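Local coordinates for protein alpha-1,3-glucanase (Bacillus circulans, PDB 5ZRU) that hydrolyses the alpha-1,3-glucosidic bonds of alpha-1,3-glucan, this chain being the catalytic unit of a longer glycoside hydrolase family 87 enzyme, at residues Arg53-Pro58 against Ser62-Thr67; Gly76-Phe81 against Gly251-Asn256; Leu96-Asn101 against Lys106-Thr111; Ile154-Ser159 against Tyr166-Leu171. All coordinates share one frame; numbering follows the deposited sequence.

Interaction 1. Residues Arg53-Pro58 against Ser62-Thr67; sequences RYIALP and SYAQWT. With CA (calcium ion), chain M.
I55 packs against A64 and W66 where strands of two different sheets face each other. Its CD1 lies 3.7 Å from A64 CB, and the same methyl comes obliquely to the W66 indole, with I55 CD1 4.3 Å from W66 CZ2. With I55 CG1 turned beside the backbone N (chi1 -59°), CG2 is anti to that N and comes 4.1 Å from A64 CB. Closer to the turn, L57 lays a methyl on the facing backbone, CD2 being 3.7 Å from Y63 N, while L57 CB meets S62 CB at 3.9 Å. P58 CD approaches S62 OG at 3.6 Å; that hydroxyl has its hydrogen bond with S59 O. No hydrogen bond joins the two strands, whose axes approach to 7.3 Å at their closest, at 135°.

Around this apolar layer stand the groups that position it. W66 NE1 is hydrogen-bonded to D22 O, which holds the indole in its rotation beside I55. D22 also binds calcium through OD1, and at the start of the I55 strand R53 O binds the same ion at 2.3 Å. T23, S50, D169 and a water complete the site. Two sheets packed through apolar side chains, with calcium at one strand end, are consistent with the beta-sandwich of the galactose-binding-domain clan to which this domain belongs.

Interaction 2. Residues Gly76-Phe81 against Gly251-Asn256; sequences GVTMRF and GIWHTN. With PE5 (3,6,9,12,15,18,21,24-octaoxahexacosan-1-ol), chain C.
W253 slides the six-membered ring of its indole over G76, the glycine of strand 76-82. With CG beside its own backbone N (chi1 -75°), CB directs the ring system toward this strand. On the pyrrole side, NE1 is hydrogen-bonded to E174 OE2, which satisfies the polar edge and fixes how the indole is turned. Further out, W253 CZ2 lies 3.8 Å from G76 CA. At the far end, W253 CH2 meets G76 CA and V77 N, each at 3.5 Å, and comes 3.9 Å from T78 OG1. The glycine carbon sits over one face, 23° off the ring normal, in a CH-pi contact, whereas V77 O lies at the ring edge, in its plane. G76 has no side chain, which leaves the ring room to approach its CA. H141 and W315 add edge-to-face partners, W315 from the parallel beta-helix.

An alanine at W253 is likely to open a gap above G76 and leave E174 OE2 without its indole donor. Elsewhere on the same segment, N256 ND2 donates a straight bond to O7 of a bound polyether at 3.1 Å (163°) and a weak one to its O8; the polyether is probably a crystallisation additive. The contact joins the sandwich domain to the beta-helix domain. Its chemistry is aromatic and van der Waals, without a direct hydrogen bond between the two segments, which implies that shape fit, steered by the outside bond at NE1, sets how they meet here.

Interaction 3. Residues Leu96-Asn101 against Lys106-Thr111; sequences LDVYVN and KTVPLT. With PE5 (3,6,9,12,15,18,21,24-octaoxahexacosan-1-ol), chain C.
L96, D97 and V98 pair with V108, T107 and K106 in a beta hairpin at the edge of a five-stranded antiparallel sheet. Backbone bonds come first: V108 N reaches L96 O at 2.8 Å, L96 N reaches V108 O at 3.1 Å and V98 N reaches K106 O at 2.8 Å, while the return bond from K106 N to V98 O is weak. L96-V108 and V98-K106 are thus hydrogen-bonded pairs, and D97-T107 is a non-hydrogen-bonded pair between them.

Apolar packing covers the inner face. L96 CG touches L110 CD1 at 3.6 Å, and V98 CG2 touches V108 CG2 at 3.7 Å. I154 and I156 of the next strand, with W142 of the facing sheet, extend this layer.

On the other face the contact is polar. D97 and T107 run side by side, pointing the same way, and T107 OG1 donates to D97 OD1 at 2.8 Å; K104 NZ is hydrogen-bonded to the threonine hydroxyl as well. Replacing D97 by alanine is likely to cost T107 OG1 this acceptor, leaving K104 as its remaining named partner. The hydroxyl arrives from above the carboxylate of D97, 48° out of its plane.

Interaction 4. Residues Ile154-Ser159 against Tyr166-Leu171; sequences IRIQKS and YGVDFL. With CA (calcium ion), chain M.
L171 spreads its two methyls between I154 and I156, and this fork is the main bump of the contact. Its CD1 meets I154 tip to tip, with L171 CD1 4.1 Å from I154 CD1, while L171 CD2 lies 4.2 Å from I156 CG1. I156 in turn settles between L171 and V168: with CG1 turned beside its backbone N (chi1 -52°), it has CG2 left to meet V168, I156 CG2 standing 3.9 Å from V168 CG2. M79 and W66 pack around the same branches. The strand axes come no nearer than 9.2 Å, at 151°, the spacing of two facing sheets, and no hydrogen bond joins the segments.

At the end of the row, K158 crosses Y166 at about a right angle. Its ammonium lies at the ring edge, near the ring plane, with K158 NZ 3.9 Å from Y166 CE1. D162 holds both polar ends, its carboxylate in a salt bridge with K158 NZ and hydrogen-bonded to Y166 OH.

A classic beta bulge at D169 and F170, opposite R80, breaks the regular alternation, and V168 and L171 both face I154-S159 although three residues apart. D169 takes no part in this layer; its OD1 binds calcium at 2.4 Å and its OD2 forms a salt bridge with R80. The direct contacts among I154, I156, V168 and L171 are therefore purely aliphatic and rest on interlocking shape, while the charged groups of K158 and D169 lie beside this layer, buried but partnered: D162 for the lysine, calcium and R80 for the aspartate.

Interactions 1, 3 and 4 all lie in the beta-sandwich domain, whereas interaction 2 ties that domain to the beta-helix. Interactions 1 and 4 are buried sheet-to-sheet packing and use adjacent strands of the same two sheets: 53-57 beside 166-174 in one, 63-67 beside 153-157 in the other. They also share a calcium ion and a water. Interaction 3 instead is strand pairing within one sheet: backbone bonds dominate, one face is buried and T107 is exposed. Its L96 touches L57 of interaction 1 and K158 of interaction 4, while M79 of the 76-81 segment reaches both L96 and L110. Interaction 2, also buried, relies on an aromatic face laid over glycine.

Interaction 1. Residues Arg53-Pro58 against Ser62-Thr67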
# COMPACT_ATOMS: atom_id res chain seq x y z
N ARG A 53 10.55 11.83 9.88
CA ARG A 53 11.05 11.93 11.25
C ARG A 53 10.72 10.64 11.99
O ARG A 53 9.60 10.15 11.87
CB ARG A 53 10.42 13.11 12.00
CG ARG A 53 10.80 14.48 11.46
CD ARG A 53 9.77 15.52 11.86
NE ARG A 53 9.83 15.82 13.29
CZ ARG A 53 10.71 16.64 13.84
NH1 ARG A 53 11.62 17.24 13.08
NH2 ARG A 53 10.70 16.86 15.14
N TYR A 54 11.67 10.10 12.74
CA TYR A 54 11.37 8.97 13.61
C TYR A 54 12.30 9.03 14.82
O TYR A 54 13.22 9.84 14.88
CB TYR A 54 11.51 7.63 12.87
CG TYR A 54 12.93 7.20 12.55
CD1 TYR A 54 13.60 7.71 11.43
CD2 TYR A 54 13.59 6.27 13.34
CE1 TYR A 54 14.90 7.29 11.12
CE2 TYR A 54 14.89 5.84 13.04
CZ TYR A 54 15.54 6.36 11.92
OH TYR A 54 16.81 5.93 11.62
N ILE A 55 12.01 8.16 15.80
CA ILE A 55 12.80 8.09 17.03
C ILE A 55 13.75 6.91 16.92
O ILE A 55 13.31 5.76 16.77
CB ILE A 55 11.91 7.97 18.27
CG1 ILE A 55 10.96 9.15 18.37
CG2 ILE A 55 12.77 7.88 19.54
CD1 ILE A 55 9.54 8.74 18.67
N ALA A 56 15.05 7.18 16.99
CA ALA A 56 16.04 6.12 17.02
C ALA A 56 16.25 5.66 18.46
O ALA A 56 16.36 6.48 19.38
CB ALA A 56 17.36 6.60 16.41
N LEU A 57 16.29 4.33 18.64
CA LEU A 57 16.61 3.68 19.91
C LEU A 57 17.95 2.96 19.74
O LEU A 57 17.99 1.75 19.46
CB LEU A 57 15.50 2.70 20.30
CG LEU A 57 14.07 3.26 20.24
CD1 LEU A 57 13.04 2.19 20.62
CD2 LEU A 57 13.93 4.48 21.13
N PRO A 58 19.06 3.67 19.89
CA PRO A 58 20.36 3.07 19.53
C PRO A 58 20.92 2.15 20.58
O PRO A 58 21.77 1.31 20.23
CB PRO A 58 21.27 4.29 19.34
CG PRO A 58 20.38 5.49 19.36
CD PRO A 58 19.18 5.11 20.15
N SER A 62 17.15 3.18 25.71
CA SER A 62 16.53 4.18 24.86
C SER A 62 15.05 3.87 24.68
O SER A 62 14.68 2.72 24.46
CB SER A 62 17.22 4.23 23.49
OG SER A 62 18.62 4.44 23.61
N TYR A 63 14.21 4.90 24.75
CA TYR A 63 12.78 4.63 24.64
C TYR A 63 12.06 5.80 23.99
O TYR A 63 12.52 6.94 23.99
CB TYR A 63 12.17 4.34 26.02
CG TYR A 63 12.18 5.53 26.97
CD1 TYR A 63 11.17 6.48 26.93
CD2 TYR A 63 13.19 5.67 27.91
CE1 TYR A 63 11.17 7.56 27.80
CE2 TYR A 63 13.19 6.74 28.79
CZ TYR A 63 12.18 7.68 28.73
OH TYR A 63 12.18 8.75 29.59
N ALA A 64 10.90 5.47 23.43
CA ALA A 64 9.86 6.42 23.04
C ALA A 64 8.60 6.08 23.82
O ALA A 64 8.23 4.91 23.94
CB ALA A 64 9.58 6.38 21.54
N GLN A 65 7.93 7.11 24.34
CA GLN A 65 6.80 6.90 25.23
C GLN A 65 5.68 7.85 24.86
O GLN A 65 5.92 9.03 24.60
CB GLN A 65 7.24 7.09 26.69
CG GLN A 65 6.16 6.96 27.73
CD GLN A 65 6.75 6.96 29.14
OE1 GLN A 65 7.73 6.27 29.40
NE2 GLN A 65 6.17 7.75 30.03
N TRP A 66 4.45 7.33 24.84
CA TRP A 66 3.27 8.12 24.53
C TRP A 66 2.28 8.03 25.69
O TRP A 66 2.23 7.03 26.40
CB TRP A 66 2.58 7.62 23.26
CG TRP A 66 3.32 7.87 21.99
CD1 TRP A 66 3.18 8.94 21.17
CD2 TRP A 66 4.28 7.01 21.38
NE1 TRP A 66 4.01 8.82 20.08
CE2 TRP A 66 4.69 7.64 20.18
CE3 TRP A 66 4.84 5.78 21.72
CZ2 TRP A 66 5.64 7.08 19.33
CZ3 TRP A 66 5.79 5.23 20.88
CH2 TRP A 66 6.17 5.87 19.70
N THR A 67 1.48 9.08 25.85
CA THR A 67 0.37 9.07 26.79
C THR A 67 -0.94 9.03 26.02
O THR A 67 -1.18 9.88 25.16
CB THR A 67 0.41 10.30 27.71
OG1 THR A 67 1.66 10.35 28.37
CG2 THR A 67 -0.70 10.22 28.76
CA CA M . 7.29 10.03 11.95
O HOH W 1 6.34 12.28 12.30

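Interaction 2. Residues Gly76-Phe81 against Gly251-Asn256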
# COMPACT_ATOMS: atom_id res chain seq x y z
N GLY A 76 -5.43 -3.11 20.82
CA GLY A 76 -4.72 -3.44 19.59
C GLY A 76 -3.70 -2.38 19.26
O GLY A 76 -4.03 -1.21 19.11
N VAL A 77 -2.43 -2.80 19.15
CA VAL A 77 -1.34 -1.88 18.87
C VAL A 77 -0.62 -2.31 17.60
O VAL A 77 -0.23 -3.48 17.47
CB VAL A 77 -0.33 -1.79 20.03
CG1 VAL A 77 0.72 -0.71 19.71
CG2 VAL A 77 -1.04 -1.48 21.36
N THR A 78 -0.42 -1.37 16.69
CA THR A 78 0.43 -1.57 15.52
C THR A 78 1.61 -0.61 15.64
O THR A 78 1.45 0.53 16.09
CB THR A 78 -0.32 -1.31 14.21
OG1 THR A 78 -1.51 -2.10 14.19
CG2 THR A 78 0.54 -1.68 13.01
N MET A 79 2.80 -1.09 15.30
CA MET A 79 4.01 -0.26 15.39
C MET A 79 4.71 -0.27 14.04
O MET A 79 4.96 -1.34 13.48
CB MET A 79 4.96 -0.76 16.48
CG MET A 79 6.28 0.05 16.54
SD MET A 79 7.36 -0.46 17.90
CE MET A 79 7.78 -2.12 17.38
N ARG A 80 5.03 0.91 13.52
CA ARG A 80 5.89 1.04 12.35
C ARG A 80 7.30 1.33 12.84
O ARG A 80 7.52 2.29 13.59
CB ARG A 80 5.39 2.13 11.40
CG ARG A 80 6.16 2.15 10.07
CD ARG A 80 5.45 3.03 9.06
NE ARG A 80 6.05 2.92 7.73
CZ ARG A 80 6.93 3.77 7.23
NH1 ARG A 80 7.34 4.82 7.94
NH2 ARG A 80 7.41 3.58 6.00
N PHE A 81 8.25 0.49 12.42
CA PHE A 81 9.59 0.47 13.00
C PHE A 81 10.61 0.21 11.90
O PHE A 81 10.27 -0.20 10.79
CB PHE A 81 9.72 -0.63 14.07
CG PHE A 81 9.78 -2.02 13.48
CD1 PHE A 81 8.62 -2.66 13.08
CD2 PHE A 81 11.01 -2.63 13.25
CE1 PHE A 81 8.67 -3.92 12.49
CE2 PHE A 81 11.07 -3.88 12.65
CZ PHE A 81 9.89 -4.53 12.27
N GLY A 251 -11.74 -12.30 12.68
CA GLY A 251 -11.34 -10.91 12.80
C GLY A 251 -9.86 -10.73 12.48
O GLY A 251 -9.03 -11.61 12.71
N ILE A 252 -9.52 -9.55 11.95
CA ILE A 252 -8.12 -9.30 11.63
C ILE A 252 -7.23 -9.33 12.87
O ILE A 252 -6.01 -9.49 12.75
CB ILE A 252 -7.93 -7.95 10.87
CG1 ILE A 252 -8.32 -6.76 11.77
CG2 ILE A 252 -8.71 -7.97 9.56
CD1 ILE A 252 -8.03 -5.38 11.11
N TRP A 253 -7.81 -9.19 14.06
CA TRP A 253 -7.05 -9.27 15.30
C TRP A 253 -7.07 -10.66 15.92
O TRP A 253 -6.48 -10.85 16.99
CB TRP A 253 -7.58 -8.24 16.31
CG TRP A 253 -7.16 -6.81 15.97
CD1 TRP A 253 -7.91 -5.86 15.33
CD2 TRP A 253 -5.88 -6.21 16.23
NE1 TRP A 253 -7.17 -4.70 15.18
CE2 TRP A 253 -5.93 -4.90 15.72
CE3 TRP A 253 -4.70 -6.67 16.83
CZ2 TRP A 253 -4.84 -4.02 15.81
CZ3 TRP A 253 -3.61 -5.79 16.93
CH2 TRP A 253 -3.69 -4.48 16.41
N HIS A 254 -7.74 -11.63 15.30
CA HIS A 254 -7.93 -12.93 15.92
C HIS A 254 -7.48 -14.09 15.05
O HIS A 254 -6.93 -15.06 15.58
CB HIS A 254 -9.41 -13.12 16.30
CG HIS A 254 -9.89 -12.14 17.32
ND1 HIS A 254 -9.61 -12.28 18.67
CD2 HIS A 254 -10.60 -10.99 17.20
CE1 HIS A 254 -10.14 -11.26 19.33
NE2 HIS A 254 -10.74 -10.47 18.46
N THR A 255 -7.68 -14.02 13.73
CA THR A 255 -7.38 -15.12 12.83
C THR A 255 -6.19 -14.74 11.96
O THR A 255 -6.29 -13.80 11.16
CB THR A 255 -8.59 -15.45 11.95
OG1 THR A 255 -9.67 -15.93 12.77
CG2 THR A 255 -8.23 -16.52 10.92
N ASN A 256 -5.08 -15.48 12.10
CA ASN A 256 -3.84 -15.25 11.34
C ASN A 256 -3.59 -16.43 10.42
O ASN A 256 -3.49 -17.58 10.88
CB ASN A 256 -2.63 -15.07 12.26
CG ASN A 256 -2.67 -13.78 13.06
OD1 ASN A 256 -3.60 -13.00 12.96
ND2 ASN A 256 -1.64 -13.56 13.88
C48 PE5 C . 7.34 -17.73 9.25
C50 PE5 C . 7.91 -16.43 8.67
O1 PE5 C . 9.14 -16.13 9.27
C1 PE5 C . 9.79 -15.00 8.76
C2 PE5 C . 11.00 -14.64 9.61
O2 PE5 C . 10.59 -14.26 10.89
C3 PE5 C . 11.61 -14.05 11.83
C4 PE5 C . 11.00 -13.71 13.19
O3 PE5 C . 10.15 -12.59 13.08
C5 PE5 C . 9.59 -12.11 14.27
C6 PE5 C . 8.08 -11.88 14.09
O4 PE5 C . 7.79 -10.59 13.61
C7 PE5 C . 6.77 -10.51 12.65
C8 PE5 C . 5.50 -11.19 13.16
O5 PE5 C . 4.63 -11.41 12.10
C9 PE5 C . 3.55 -12.26 12.38
C10 PE5 C . 2.29 -11.42 12.51
O6 PE5 C . 1.68 -11.69 13.74
C11 PE5 C . 0.81 -10.69 14.19
C12 PE5 C . 0.44 -10.94 15.64
O7 PE5 C . -0.94 -11.14 15.68
C13 PE5 C . -1.60 -10.56 16.76
C14 PE5 C . -2.88 -11.34 17.02
O8 PE5 C . -2.63 -12.69 16.76
C15 PE5 C . -3.73 -13.56 16.88
C16 PE5 C . -3.45 -14.57 18.01
O52 PE5 C . -3.17 -15.84 17.48

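Interaction 3. Residues Leu96-Asn101 against Lys106-Thr111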
# COMPACT_ATOMS: atom_id res chain seq x y z
N LEU A 96 11.78 -5.53 20.70
CA LEU A 96 11.67 -4.34 21.54
C LEU A 96 10.70 -4.65 22.67
O LEU A 96 9.81 -5.49 22.52
CB LEU A 96 11.20 -3.11 20.74
CG LEU A 96 12.23 -2.42 19.85
CD1 LEU A 96 11.57 -1.35 18.99
CD2 LEU A 96 13.36 -1.78 20.68
N ASP A 97 10.88 -3.97 23.80
CA ASP A 97 10.06 -4.18 24.99
C ASP A 97 8.97 -3.13 25.08
O ASP A 97 9.15 -1.98 24.67
CB ASP A 97 10.92 -4.13 26.26
CG ASP A 97 11.84 -5.34 26.41
OD1 ASP A 97 11.65 -6.33 25.69
OD2 ASP A 97 12.76 -5.30 27.25
N VAL A 98 7.83 -3.52 25.64
CA VAL A 98 6.67 -2.65 25.82
C VAL A 98 6.38 -2.54 27.31
O VAL A 98 6.27 -3.56 27.99
CB VAL A 98 5.44 -3.20 25.07
CG1 VAL A 98 4.23 -2.26 25.24
CG2 VAL A 98 5.77 -3.43 23.60
N TYR A 99 6.29 -1.31 27.81
CA TYR A 99 5.90 -1.04 29.18
C TYR A 99 4.62 -0.22 29.19
O TYR A 99 4.44 0.67 28.35
CB TYR A 99 6.99 -0.27 29.96
CG TYR A 99 8.29 -1.04 30.13
CD1 TYR A 99 9.21 -1.12 29.09
CD2 TYR A 99 8.60 -1.66 31.33
CE1 TYR A 99 10.40 -1.81 29.24
CE2 TYR A 99 9.79 -2.35 31.49
CZ TYR A 99 10.68 -2.42 30.44
OH TYR A 99 11.86 -3.11 30.60
N VAL A 100 3.73 -0.51 30.13
CA VAL A 100 2.54 0.30 30.35
C VAL A 100 2.59 0.82 31.77
O VAL A 100 2.64 0.03 32.72
CB VAL A 100 1.25 -0.49 30.10
CG1 VAL A 100 0.05 0.42 30.31
CG2 VAL A 100 1.25 -1.06 28.69
N ASN A 101 2.59 2.14 31.92
CA ASN A 101 2.68 2.77 33.24
C ASN A 101 3.85 2.21 34.03
O ASN A 101 3.78 2.04 35.25
CB ASN A 101 1.35 2.61 33.99
CG ASN A 101 0.19 3.26 33.27
OD1 ASN A 101 0.33 4.35 32.72
ND2 ASN A 101 -0.96 2.59 33.26
N LYS A 106 5.23 -6.69 27.44
CA LYS A 106 5.53 -7.59 26.34
C LYS A 106 6.97 -7.39 25.94
O LYS A 106 7.52 -6.29 26.07
CB LYS A 106 4.64 -7.34 25.11
CG LYS A 106 3.15 -7.26 25.36
CD LYS A 106 2.38 -8.15 24.42
CE LYS A 106 0.99 -8.40 24.98
NZ LYS A 106 0.87 -9.70 25.70
N THR A 107 7.58 -8.45 25.44
CA THR A 107 8.71 -8.33 24.53
C THR A 107 8.19 -8.71 23.15
O THR A 107 7.70 -9.83 22.96
CB THR A 107 9.88 -9.21 24.96
OG1 THR A 107 10.37 -8.76 26.23
CG2 THR A 107 11.01 -9.10 23.94
N VAL A 108 8.25 -7.77 22.22
CA VAL A 108 7.69 -7.95 20.88
C VAL A 108 8.81 -8.40 19.95
O VAL A 108 9.76 -7.64 19.74
CB VAL A 108 7.05 -6.65 20.37
CG1 VAL A 108 6.55 -6.84 18.93
CG2 VAL A 108 5.90 -6.26 21.26
N PRO A 109 8.75 -9.61 19.39
CA PRO A 109 9.77 -10.01 18.42
C PRO A 109 9.66 -9.19 17.15
O PRO A 109 8.57 -8.81 16.71
CB PRO A 109 9.45 -11.49 18.16
CG PRO A 109 8.46 -11.89 19.23
CD PRO A 109 7.73 -10.65 19.61
N LEU A 110 10.83 -8.92 16.55
CA LEU A 110 10.97 -8.08 15.37
C LEU A 110 11.94 -8.73 14.40
O LEU A 110 12.84 -9.48 14.81
CB LEU A 110 11.49 -6.67 15.72
CG LEU A 110 10.65 -5.87 16.71
CD1 LEU A 110 11.43 -4.62 17.11
CD2 LEU A 110 9.29 -5.52 16.09
N THR A 111 11.78 -8.43 13.11
CA THR A 111 12.73 -8.94 12.13
C THR A 111 12.84 -7.95 10.98
O THR A 111 11.89 -7.22 10.69
CB THR A 111 12.32 -10.34 11.61
OG1 THR A 111 13.33 -10.84 10.72
CG2 THR A 111 10.98 -10.28 10.87
C48 PE5 C . 7.34 -17.73 9.25
C50 PE5 C . 7.91 -16.43 8.67
O1 PE5 C . 9.14 -16.13 9.27
C1 PE5 C . 9.79 -15.00 8.76
C2 PE5 C . 11.00 -14.64 9.61
O2 PE5 C . 10.59 -14.26 10.89
C3 PE5 C . 11.61 -14.05 11.83
C4 PE5 C . 11.00 -13.71 13.19
O3 PE5 C . 10.15 -12.59 13.08
C5 PE5 C . 9.59 -12.11 14.27
C6 PE5 C . 8.08 -11.88 14.09
O4 PE5 C . 7.79 -10.59 13.61
C7 PE5 C . 6.77 -10.51 12.65
C8 PE5 C . 5.50 -11.19 13.16
O5 PE5 C . 4.63 -11.41 12.10
C9 PE5 C . 3.55 -12.26 12.38
C10 PE5 C . 2.29 -11.42 12.51
O6 PE5 C . 1.68 -11.69 13.74
C11 PE5 C . 0.81 -10.69 14.19
C12 PE5 C . 0.44 -10.94 15.64
O7 PE5 C . -0.94 -11.14 15.68
C13 PE5 C . -1.60 -10.56 16.76
C14 PE5 C . -2.88 -11.34 17.02
O8 PE5 C . -2.63 -12.69 16.76
C15 PE5 C . -3.73 -13.56 16.88
C16 PE5 C . -3.45 -14.57 18.01
O52 PE5 C . -3.17 -15.84 17.48

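Interaction 4. Residues Ile154-Ser159 against Tyr166-Leu171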
# COMPACT_ATOMS: atom_id res chain seq x y z
N ILE A 154 2.38 4.30 27.30
CA ILE A 154 2.93 3.12 26.66
C ILE A 154 4.32 3.49 26.16
O ILE A 154 4.50 4.51 25.48
CB ILE A 154 2.01 2.59 25.54
CG1 ILE A 154 2.67 1.39 24.83
CG2 ILE A 154 1.61 3.72 24.59
CD1 ILE A 154 1.71 0.57 23.93
N ARG A 155 5.30 2.70 26.56
CA ARG A 155 6.70 2.96 26.26
C ARG A 155 7.23 1.82 25.41
O ARG A 155 6.99 0.65 25.73
CB ARG A 155 7.54 3.09 27.54
CG ARG A 155 9.03 3.15 27.28
CD ARG A 155 9.84 3.17 28.57
NE ARG A 155 9.56 4.35 29.37
CZ ARG A 155 10.37 4.82 30.31
NH1 ARG A 155 11.53 4.22 30.55
NH2 ARG A 155 10.03 5.89 31.00
N ILE A 156 7.92 2.17 24.34
CA ILE A 156 8.68 1.22 23.52
C ILE A 156 10.15 1.42 23.86
O ILE A 156 10.69 2.51 23.69
CB ILE A 156 8.44 1.44 22.02
CG1 ILE A 156 6.94 1.49 21.68
CG2 ILE A 156 9.17 0.38 21.21
CD1 ILE A 156 6.15 0.25 22.12
N GLN A 157 10.81 0.37 24.34
CA GLN A 157 12.16 0.53 24.87
C GLN A 157 13.08 -0.57 24.37
O GLN A 157 12.71 -1.74 24.32
CB GLN A 157 12.13 0.55 26.41
CG GLN A 157 13.51 0.64 27.07
CD GLN A 157 13.43 0.96 28.55
OE1 GLN A 157 12.64 1.81 28.98
NE2 GLN A 157 14.23 0.26 29.35
N LYS A 158 14.30 -0.18 23.99
CA LYS A 158 15.33 -1.15 23.65
C LYS A 158 15.94 -1.73 24.92
O LYS A 158 16.27 -1.00 25.86
CB LYS A 158 16.40 -0.51 22.79
CG LYS A 158 17.54 -1.46 22.47
CD LYS A 158 18.61 -0.81 21.60
CE LYS A 158 19.92 -1.62 21.66
NZ LYS A 158 19.81 -3.00 21.05
N SER A 159 16.10 -3.05 24.95
CA SER A 159 16.62 -3.75 26.12
C SER A 159 18.11 -4.02 25.94
O SER A 159 18.76 -3.52 25.02
CB SER A 159 15.85 -5.05 26.33
OG SER A 159 16.25 -6.03 25.38
N TYR A 166 17.37 0.23 16.74
CA TYR A 166 16.01 0.18 16.24
C TYR A 166 15.52 1.60 16.02
O TYR A 166 16.06 2.56 16.57
CB TYR A 166 15.10 -0.54 17.25
CG TYR A 166 15.47 -1.98 17.48
CD1 TYR A 166 16.46 -2.33 18.39
CD2 TYR A 166 14.83 -3.00 16.78
CE1 TYR A 166 16.80 -3.65 18.60
CE2 TYR A 166 15.16 -4.32 16.99
CZ TYR A 166 16.15 -4.64 17.90
OH TYR A 166 16.49 -5.95 18.10
N GLY A 167 14.50 1.73 15.19
CA GLY A 167 13.80 3.00 15.05
C GLY A 167 12.31 2.78 15.20
O GLY A 167 11.78 1.77 14.74
N VAL A 168 11.64 3.73 15.86
CA VAL A 168 10.19 3.68 15.99
C VAL A 168 9.61 4.93 15.34
O VAL A 168 9.93 6.05 15.74
CB VAL A 168 9.73 3.57 17.45
CG1 VAL A 168 8.22 3.47 17.52
CG2 VAL A 168 10.36 2.34 18.09
N ASP A 169 8.73 4.72 14.36
CA ASP A 169 8.04 5.82 13.68
C ASP A 169 6.77 6.22 14.44
O ASP A 169 6.65 7.36 14.91
CB ASP A 169 7.73 5.39 12.24
CG ASP A 169 7.27 6.52 11.35
OD1 ASP A 169 7.19 7.68 11.82
OD2 ASP A 169 6.96 6.24 10.17
N PHE A 170 5.83 5.29 14.58
CA PHE A 170 4.59 5.62 15.27
C PHE A 170 3.96 4.34 15.81
O PHE A 170 4.35 3.23 15.45
CB PHE A 170 3.60 6.35 14.35
CG PHE A 170 3.24 5.59 13.09
CD1 PHE A 170 2.37 4.52 13.12
CD2 PHE A 170 3.73 6.00 11.86
CE1 PHE A 170 2.03 3.82 11.94
CE2 PHE A 170 3.39 5.32 10.68
CZ PHE A 170 2.54 4.23 10.73
N LEU A 171 2.98 4.53 16.68
CA LEU A 171 2.02 3.50 17.05
C LEU A 171 0.64 3.89 16.55
O LEU A 171 0.30 5.08 16.49
CB LEU A 171 1.96 3.30 18.57
CG LEU A 171 3.27 3.02 19.30
CD1 LEU A 171 3.01 2.83 20.81
CD2 LEU A 171 3.95 1.80 18.71
CA CA M . 7.29 10.03 11.95
O HOH W 1 6.34 12.28 12.30